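Local coordinates for LbaCas13a H328A (C2c2) (PDB 5WLH), which binds its pre-crRNA guide as a CRISPR-Cas13a effector and, once guided, probably cleaves target RNA, at residues N646-P649 with M650-N654; D872-K876 with A877-P881. All coordinates share one frame; numbering follows the deposited sequence.

Contact 1 (N646-P649 with M650-N654). With nucleotides of chain B.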
ATOM      1  N   ASN A 646     -26.908  22.745   4.779  1.00 29.12           N
ATOM      2  CA  ASN A 646     -26.548  22.200   6.077  1.00 28.05           C
ATOM      3  C   ASN A 646     -27.272  22.911   7.216  1.00 30.75           C
ATOM      4  O   ASN A 646     -26.983  22.634   8.384  1.00 32.61           O
ATOM      5  CB  ASN A 646     -25.027  22.270   6.297  1.00 27.90           C
ATOM      6  CG  ASN A 646     -24.293  21.073   5.699  1.00 26.84           C
ATOM      7  OD1 ASN A 646     -24.263  19.988   6.284  1.00 29.17           O
ATOM      8  ND2 ASN A 646     -23.728  21.262   4.516  1.00 27.22           N
ATOM      9  N   ASN A 647     -28.190  23.827   6.884  1.00 32.75           N
ATOM     10  CA  ASN A 647     -29.099  24.494   7.814  1.00 30.11           C
ATOM     11  C   ASN A 647     -28.420  25.536   8.687  1.00 33.74           C
ATOM     12  O   ASN A 647     -28.958  25.904   9.739  1.00 35.66           O
ATOM     13  CB  ASN A 647     -29.834  23.475   8.695  1.00 32.09           C
ATOM     14  CG  ASN A 647     -30.682  22.540   7.885  1.00 32.47           C
ATOM     15  OD1 ASN A 647     -31.502  22.979   7.087  1.00 31.07           O
ATOM     16  ND2 ASN A 647     -30.467  21.239   8.052  1.00 38.32           N
ATOM     17  N   LEU A 648     -27.258  26.041   8.284  1.00 28.13           N
ATOM     18  CA  LEU A 648     -26.612  27.078   9.083  1.00 30.66           C
ATOM     19  C   LEU A 648     -27.457  28.343   9.194  1.00 28.68           C
ATOM     20  O   LEU A 648     -27.462  28.948  10.279  1.00 32.67           O
ATOM     21  CB  LEU A 648     -25.223  27.402   8.513  1.00 30.33           C
ATOM     22  CG  LEU A 648     -24.057  26.534   8.999  1.00 35.08           C
ATOM     23  CD1 LEU A 648     -23.974  26.518  10.518  1.00 30.46           C
ATOM     24  CD2 LEU A 648     -24.135  25.122   8.434  1.00 38.96           C
ATOM     25  N   PRO A 649     -28.163  28.804   8.156  1.00 31.33           N
ATOM     26  CA  PRO A 649     -29.021  29.985   8.340  1.00 33.71           C
ATOM     27  C   PRO A 649     -30.273  29.709   9.148  1.00 37.13           C
ATOM     28  O   PRO A 649     -31.064  30.637   9.364  1.00 39.46           O
ATOM     29  CB  PRO A 649     -29.367  30.404   6.907  1.00 33.49           C
ATOM     30  CG  PRO A 649     -29.094  29.233   6.070  1.00 38.42           C
ATOM     31  CD  PRO A 649     -28.024  28.450   6.732  1.00 34.34           C
ATOM     32  N   MET A 650     -30.486  28.471   9.591  1.00 37.12           N
ATOM     33  CA  MET A 650     -31.541  28.184  10.551  1.00 40.15           C
ATOM     34  C   MET A 650     -31.144  28.582  11.963  1.00 40.54           C
ATOM     35  O   MET A 650     -32.019  28.726  12.828  1.00 42.84           O
ATOM     36  CB  MET A 650     -31.888  26.694  10.506  1.00 41.96           C
ATOM     37  CG  MET A 650     -33.037  26.250  11.389  1.00 45.74           C
ATOM     38  SD  MET A 650     -33.468  24.525  11.068  1.00 49.67           S
ATOM     39  CE  MET A 650     -33.790  24.602   9.309  1.00 45.49           C
ATOM     40  N   PHE A 651     -29.848  28.777  12.213  1.00 31.18           N
ATOM     41  CA  PHE A 651     -29.362  29.015  13.567  1.00 31.84           C
ATOM     42  C   PHE A 651     -28.479  30.244  13.707  1.00 32.48           C
ATOM     43  O   PHE A 651     -28.203  30.650  14.840  1.00 32.87           O
ATOM     44  CB  PHE A 651     -28.609  27.776  14.078  1.00 34.37           C
ATOM     45  CG  PHE A 651     -29.446  26.526  14.049  1.00 37.54           C
ATOM     46  CD1 PHE A 651     -30.327  26.248  15.084  1.00 37.69           C
ATOM     47  CD2 PHE A 651     -29.394  25.656  12.973  1.00 36.74           C
ATOM     48  CE1 PHE A 651     -31.125  25.110  15.058  1.00 37.99           C
ATOM     49  CE2 PHE A 651     -30.185  24.515  12.941  1.00 34.08           C
ATOM     50  CZ  PHE A 651     -31.052  24.243  13.989  1.00 39.18           C
ATOM     51  N   TYR A 652     -28.055  30.868  12.608  1.00 32.26           N
ATOM     52  CA  TYR A 652     -27.196  32.036  12.686  1.00 33.31           C
ATOM     53  C   TYR A 652     -27.660  33.073  11.671  1.00 30.90           C
ATOM     54  O   TYR A 652     -28.365  32.762  10.707  1.00 30.20           O
ATOM     55  CB  TYR A 652     -25.721  31.655  12.465  1.00 33.92           C
ATOM     56  CG  TYR A 652     -25.207  30.691  13.509  1.00 30.08           C
ATOM     57  CD1 TYR A 652     -24.828  31.139  14.771  1.00 27.13           C
ATOM     58  CD2 TYR A 652     -25.121  29.327  13.247  1.00 30.52           C
ATOM     59  CE1 TYR A 652     -24.368  30.255  15.735  1.00 30.73           C
ATOM     60  CE2 TYR A 652     -24.665  28.439  14.201  1.00 28.91           C
ATOM     61  CZ  TYR A 652     -24.286  28.908  15.443  1.00 30.65           C
ATOM     62  OH  TYR A 652     -23.831  28.023  16.392  1.00 31.78           O
ATOM     63  N   LYS A 653     -27.268  34.317  11.918  1.00 35.39           N
ATOM     64  CA  LYS A 653     -27.646  35.414  11.039  1.00 39.17           C
ATOM     65  C   LYS A 653     -26.901  35.324   9.712  1.00 36.20           C
ATOM     66  O   LYS A 653     -25.697  35.051   9.679  1.00 34.89           O
ATOM     67  CB  LYS A 653     -27.352  36.750  11.720  1.00 42.14           C
ATOM     68  CG  LYS A 653     -28.072  36.913  13.056  1.00 49.61           C
ATOM     69  CD  LYS A 653     -28.072  38.364  13.529  1.00 54.15           C
ATOM     70  CE  LYS A 653     -26.722  38.759  14.119  1.00 58.88           C
ATOM     71  NZ  LYS A 653     -26.722  40.169  14.613  1.00 60.28           N
ATOM     72  N   ASN A 654     -27.626  35.585   8.617  1.00 33.85           N
ATOM     73  CA  ASN A 654     -27.017  35.554   7.289  1.00 37.70           C
ATOM     74  C   ASN A 654     -25.747  36.402   7.238  1.00 36.67           C
ATOM     75  O   ASN A 654     -24.739  35.988   6.658  1.00 40.17           O
ATOM     76  CB  ASN A 654     -28.023  36.027   6.235  1.00 41.80           C
ATOM     77  CG  ASN A 654     -29.131  35.007   5.968  1.00 41.15           C
ATOM     78  OD1 ASN A 654     -29.254  34.003   6.668  1.00 41.53           O
ATOM     79  ND2 ASN A 654     -29.937  35.267   4.947  1.00 41.42           N
TER
ATOM     80  P     U B  37     -23.091  12.909   5.632  1.00 45.23           P
ATOM     81  OP1   U B  37     -21.819  12.168   5.888  1.00 52.19           O
ATOM     82  OP2   U B  37     -24.415  12.221   5.619  1.00 38.55           O
ATOM     83  O5'   U B  37     -23.143  14.032   6.758  1.00 52.45           O
ATOM     84  C5'   U B  37     -24.050  15.109   6.679  1.00 46.54           C
ATOM     85  C4'   U B  37     -25.124  15.126   7.749  1.00 41.41           C
ATOM     86  O4'   U B  37     -25.772  16.401   7.574  1.00 37.42           O
ATOM     87  C3'   U B  37     -26.240  14.107   7.557  1.00 40.60           C
ATOM     88  O3'   U B  37     -27.079  14.103   8.731  1.00 42.74           O
ATOM     89  C2'   U B  37     -27.001  14.750   6.410  1.00 42.78           C
ATOM     90  O2'   U B  37     -28.312  14.269   6.201  1.00 46.49           O
ATOM     91  C1'   U B  37     -26.967  16.228   6.826  1.00 41.28           C
ATOM     92  N1    U B  37     -26.873  17.146   5.685  1.00 45.20           N
ATOM     93  C2    U B  37     -27.802  18.161   5.591  1.00 45.83           C
ATOM     94  O2    U B  37     -28.688  18.312   6.417  1.00 48.63           O
ATOM     95  N3    U B  37     -27.632  18.980   4.499  1.00 41.61           N
ATOM     96  C4    U B  37     -26.654  18.871   3.525  1.00 42.91           C
ATOM     97  O4    U B  37     -26.621  19.671   2.593  1.00 44.78           O
ATOM     98  C5    U B  37     -25.727  17.802   3.704  1.00 39.73           C
ATOM     99  C6    U B  37     -25.870  16.999   4.753  1.00 41.82           C
TER

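Contact 2 (D872-K876 with A877-P881)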
ATOM      1  N   ASP A 872     -36.585  30.745  11.029  1.00 46.23           N
ATOM      2  CA  ASP A 872     -37.039  30.167   9.776  1.00 49.18           C
ATOM      3  C   ASP A 872     -35.960  30.285   8.709  1.00 50.47           C
ATOM      4  O   ASP A 872     -35.244  31.286   8.634  1.00 48.73           O
ATOM      5  CB  ASP A 872     -38.317  30.856   9.302  1.00 53.67           C
ATOM      6  CG  ASP A 872     -39.498  30.599  10.221  1.00 57.05           C
ATOM      7  OD1 ASP A 872     -39.747  29.426  10.574  1.00 57.64           O
ATOM      8  OD2 ASP A 872     -40.176  31.579  10.592  1.00 60.99           O
ATOM      9  N   LEU A 873     -35.851  29.249   7.884  1.00 53.66           N
ATOM     10  CA  LEU A 873     -34.967  29.305   6.729  1.00 54.00           C
ATOM     11  C   LEU A 873     -35.490  30.319   5.722  1.00 55.24           C
ATOM     12  O   LEU A 873     -36.679  30.323   5.389  1.00 54.28           O
ATOM     13  CB  LEU A 873     -34.862  27.931   6.074  1.00 56.55           C
ATOM     14  CG  LEU A 873     -33.677  27.051   6.451  1.00 55.59           C
ATOM     15  CD1 LEU A 873     -33.661  25.798   5.591  1.00 56.09           C
ATOM     16  CD2 LEU A 873     -32.381  27.820   6.313  1.00 53.92           C
ATOM     17  N   CYS A 874     -34.601  31.191   5.250  1.00 56.79           N
ATOM     18  CA  CYS A 874     -34.911  32.029   4.105  1.00 58.12           C
ATOM     19  C   CYS A 874     -35.073  31.158   2.858  1.00 59.49           C
ATOM     20  O   CYS A 874     -34.779  29.961   2.862  1.00 59.46           O
ATOM     21  CB  CYS A 874     -33.809  33.070   3.892  1.00 58.46           C
ATOM     22  SG  CYS A 874     -32.089  32.472   4.152  1.00 54.10           S
ATOM     23  N   ASP A 875     -35.559  31.763   1.778  1.00 59.41           N
ATOM     24  CA  ASP A 875     -35.488  31.088   0.491  1.00 61.01           C
ATOM     25  C   ASP A 875     -34.023  30.915   0.106  1.00 56.62           C
ATOM     26  O   ASP A 875     -33.188  31.770   0.412  1.00 55.32           O
ATOM     27  CB  ASP A 875     -36.234  31.885  -0.581  1.00 65.03           C
ATOM     28  CG  ASP A 875     -37.736  31.653  -0.543  1.00 67.67           C
ATOM     29  OD1 ASP A 875     -38.159  30.481  -0.473  1.00 67.71           O
ATOM     30  OD2 ASP A 875     -38.491  32.648  -0.578  1.00 68.80           O
ATOM     31  N   LYS A 876     -33.708  29.794  -0.552  1.00 53.60           N
ATOM     32  CA  LYS A 876     -32.312  29.497  -0.866  1.00 52.86           C
ATOM     33  C   LYS A 876     -31.685  30.605  -1.701  1.00 51.81           C
ATOM     34  O   LYS A 876     -30.533  30.991  -1.470  1.00 48.60           O
ATOM     35  CB  LYS A 876     -32.204  28.156  -1.591  1.00 55.94           C
ATOM     36  CG  LYS A 876     -30.774  27.770  -1.968  1.00 58.24           C
ATOM     37  CD  LYS A 876     -30.584  26.263  -1.962  1.00 58.91           C
ATOM     38  CE  LYS A 876     -30.111  25.759  -3.310  1.00 58.98           C
ATOM     39  NZ  LYS A 876     -30.000  24.277  -3.331  1.00 59.33           N
ATOM     40  N   ALA A 877     -32.433  31.142  -2.667  1.00 56.60           N
ATOM     41  CA  ALA A 877     -31.898  32.209  -3.503  1.00 59.73           C
ATOM     42  C   ALA A 877     -31.722  33.512  -2.733  1.00 59.61           C
ATOM     43  O   ALA A 877     -31.002  34.397  -3.204  1.00 61.69           O
ATOM     44  CB  ALA A 877     -32.802  32.436  -4.714  1.00 61.22           C
ATOM     45  N   ASP A 878     -32.356  33.648  -1.569  1.00 56.17           N
ATOM     46  CA  ASP A 878     -32.226  34.837  -0.738  1.00 57.74           C
ATOM     47  C   ASP A 878     -31.030  34.791   0.203  1.00 53.60           C
ATOM     48  O   ASP A 878     -30.689  35.820   0.796  1.00 54.17           O
ATOM     49  CB  ASP A 878     -33.497  35.046   0.095  1.00 63.38           C
ATOM     50  CG  ASP A 878     -34.686  35.468  -0.745  1.00 67.98           C
ATOM     51  OD1 ASP A 878     -34.494  35.790  -1.939  1.00 69.52           O
ATOM     52  OD2 ASP A 878     -35.812  35.476  -0.209  1.00 70.88           O
ATOM     53  N   PHE A 879     -30.386  33.636   0.361  1.00 46.54           N
ATOM     54  CA  PHE A 879     -29.289  33.503   1.314  1.00 41.47           C
ATOM     55  C   PHE A 879     -28.007  34.017   0.674  1.00 42.47           C
ATOM     56  O   PHE A 879     -27.499  33.417  -0.282  1.00 39.56           O
ATOM     57  CB  PHE A 879     -29.138  32.054   1.769  1.00 38.29           C
ATOM     58  CG  PHE A 879     -27.921  31.815   2.614  1.00 35.32           C
ATOM     59  CD1 PHE A 879     -27.785  32.430   3.848  1.00 33.43           C
ATOM     60  CD2 PHE A 879     -26.907  30.983   2.168  1.00 34.67           C
ATOM     61  CE1 PHE A 879     -26.665  32.218   4.626  1.00 34.29           C
ATOM     62  CE2 PHE A 879     -25.784  30.772   2.934  1.00 34.18           C
ATOM     63  CZ  PHE A 879     -25.665  31.380   4.170  1.00 35.53           C
ATOM     64  N   VAL A 880     -27.499  35.130   1.200  1.00 43.25           N
ATOM     65  CA  VAL A 880     -26.267  35.787   0.760  1.00 45.79           C
ATOM     66  C   VAL A 880     -26.147  35.751  -0.761  1.00 50.92           C
ATOM     67  O   VAL A 880     -25.170  35.207  -1.292  1.00 52.02           O
ATOM     68  CB  VAL A 880     -25.042  35.150   1.437  1.00 47.49           C
ATOM     69  CG1 VAL A 880     -23.823  36.053   1.311  1.00 48.78           C
ATOM     70  CG2 VAL A 880     -25.336  34.896   2.897  1.00 47.08           C
ATOM     71  N   PRO A 881     -27.108  36.304  -1.508  1.00 56.05           N
ATOM     72  CA  PRO A 881     -26.991  36.284  -2.973  1.00 57.31           C
ATOM     73  C   PRO A 881     -25.868  37.163  -3.496  1.00 58.24           C
ATOM     74  O   PRO A 881     -25.484  37.022  -4.664  1.00 61.84           O
ATOM     75  CB  PRO A 881     -28.359  36.794  -3.436  1.00 58.16           C
ATOM     76  CG  PRO A 881     -28.788  37.716  -2.341  1.00 58.66           C
ATOM     77  CD  PRO A 881     -28.244  37.131  -1.056  1.00 59.15           C
TER

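Contact 1 (N646-P649 with M650-N654)
Met650 N donates to Asn647 O at 3.0 Å, and Phe651 N follows with a bond of 3.1 Å to Leu648 O. Leu648 O also takes a weak, bent bond from Tyr652 N, so two amides share one acceptor. The first two are i to i+3 bonds and the weak one i to i+4; together they wind the chain into a tight turn between helices 635-645 and 654-665. Asn647, with positive phi (73°), ends the first helix in a Schellman motif, and Lys653 is the N-cap of the second. In the side-chain packing, the Met650 side chain runs alongside that of Asn647. A bend at chi3 (-56°) sets its CE 3.6 Å from Asn647 OD1. Met650 CG lies over the rim of one face of the Phe651 ring, while Asn647 O approaches CD2 at the ring edge. The apolar Leu648 CD1 packs 4.1 Å from Tyr652 CD2, and Tyr652 OH bonds to Val865 O. On the RNA side, the Asn646 amide lies roughly flat over one face of the uracil of U37 of chain B, with OD1 3.7 Å from C5. Asn646 ND2 is held by Lys642 O; an alanine here would probably lose that bond and leave a gap over this face of the base.

Contact 2 (D872-K876 with A877-P881)
Asp878 N bonds to Asp875 O at 2.9 Å, and Phe879 N bonds to Lys876 O at 3.2 Å. Both are i to i+3 bonds, and they form a short 3-10 turn. The turn brings two acidic side chains together. Asp875 and Asp878 lie side by side and point the same way, with their OD2 atoms 3.9 Å apart and their carboxylate planes turned 71° from each other. These like charges probably repel, though both residues are exposed, so solvent may soften the effect. Asp878 OD2 also rests against Asp875 CB at 3.6 Å. Packing on the inner side is carried by Cys874. Its SG sits between the backbone N and the carbonyl carbon (chi1 40°), which turns it to Phe879 CB at 3.8 Å. The same sulfur makes an oblique sulfur-aromatic contact, 5.4 Å from the centroid of the Phe879 ring. Val880 CG2 lies over the rim of one ring face. The Phe879 ring packs on Phe643 of helix 635-645 and Leu657 of helix 654-665. Tyr644 OH hydrogen-bonds to Cys874 O and Lys640 NZ to Phe879 O, both from helix 635-645, tying this loop to that helix.

Overall arrangement
Contacts 1 and 2 are both local turns, with centres about 10 Å apart. Contact 1 is buried and joins helix 635-645 to helix 654-665. Contact 2 is largely at the surface, in the loop between helices 843-861 and 891-898, and leans on the same two helices as contact 1. The two touch directly. Leu873 packs on Pro649 and Met650, and Asn654 meets both Cys874 and Phe879. Their chemistry follows their place. Contact 1 combines aromatic and aliphatic side chains with asparagine amides, two of which lie near U37 of chain B. Contact 2 has two like-charged carboxylates close together among exposed residues, with Phe879 buried, and stays about 8 Å from the RNA at its nearest atom.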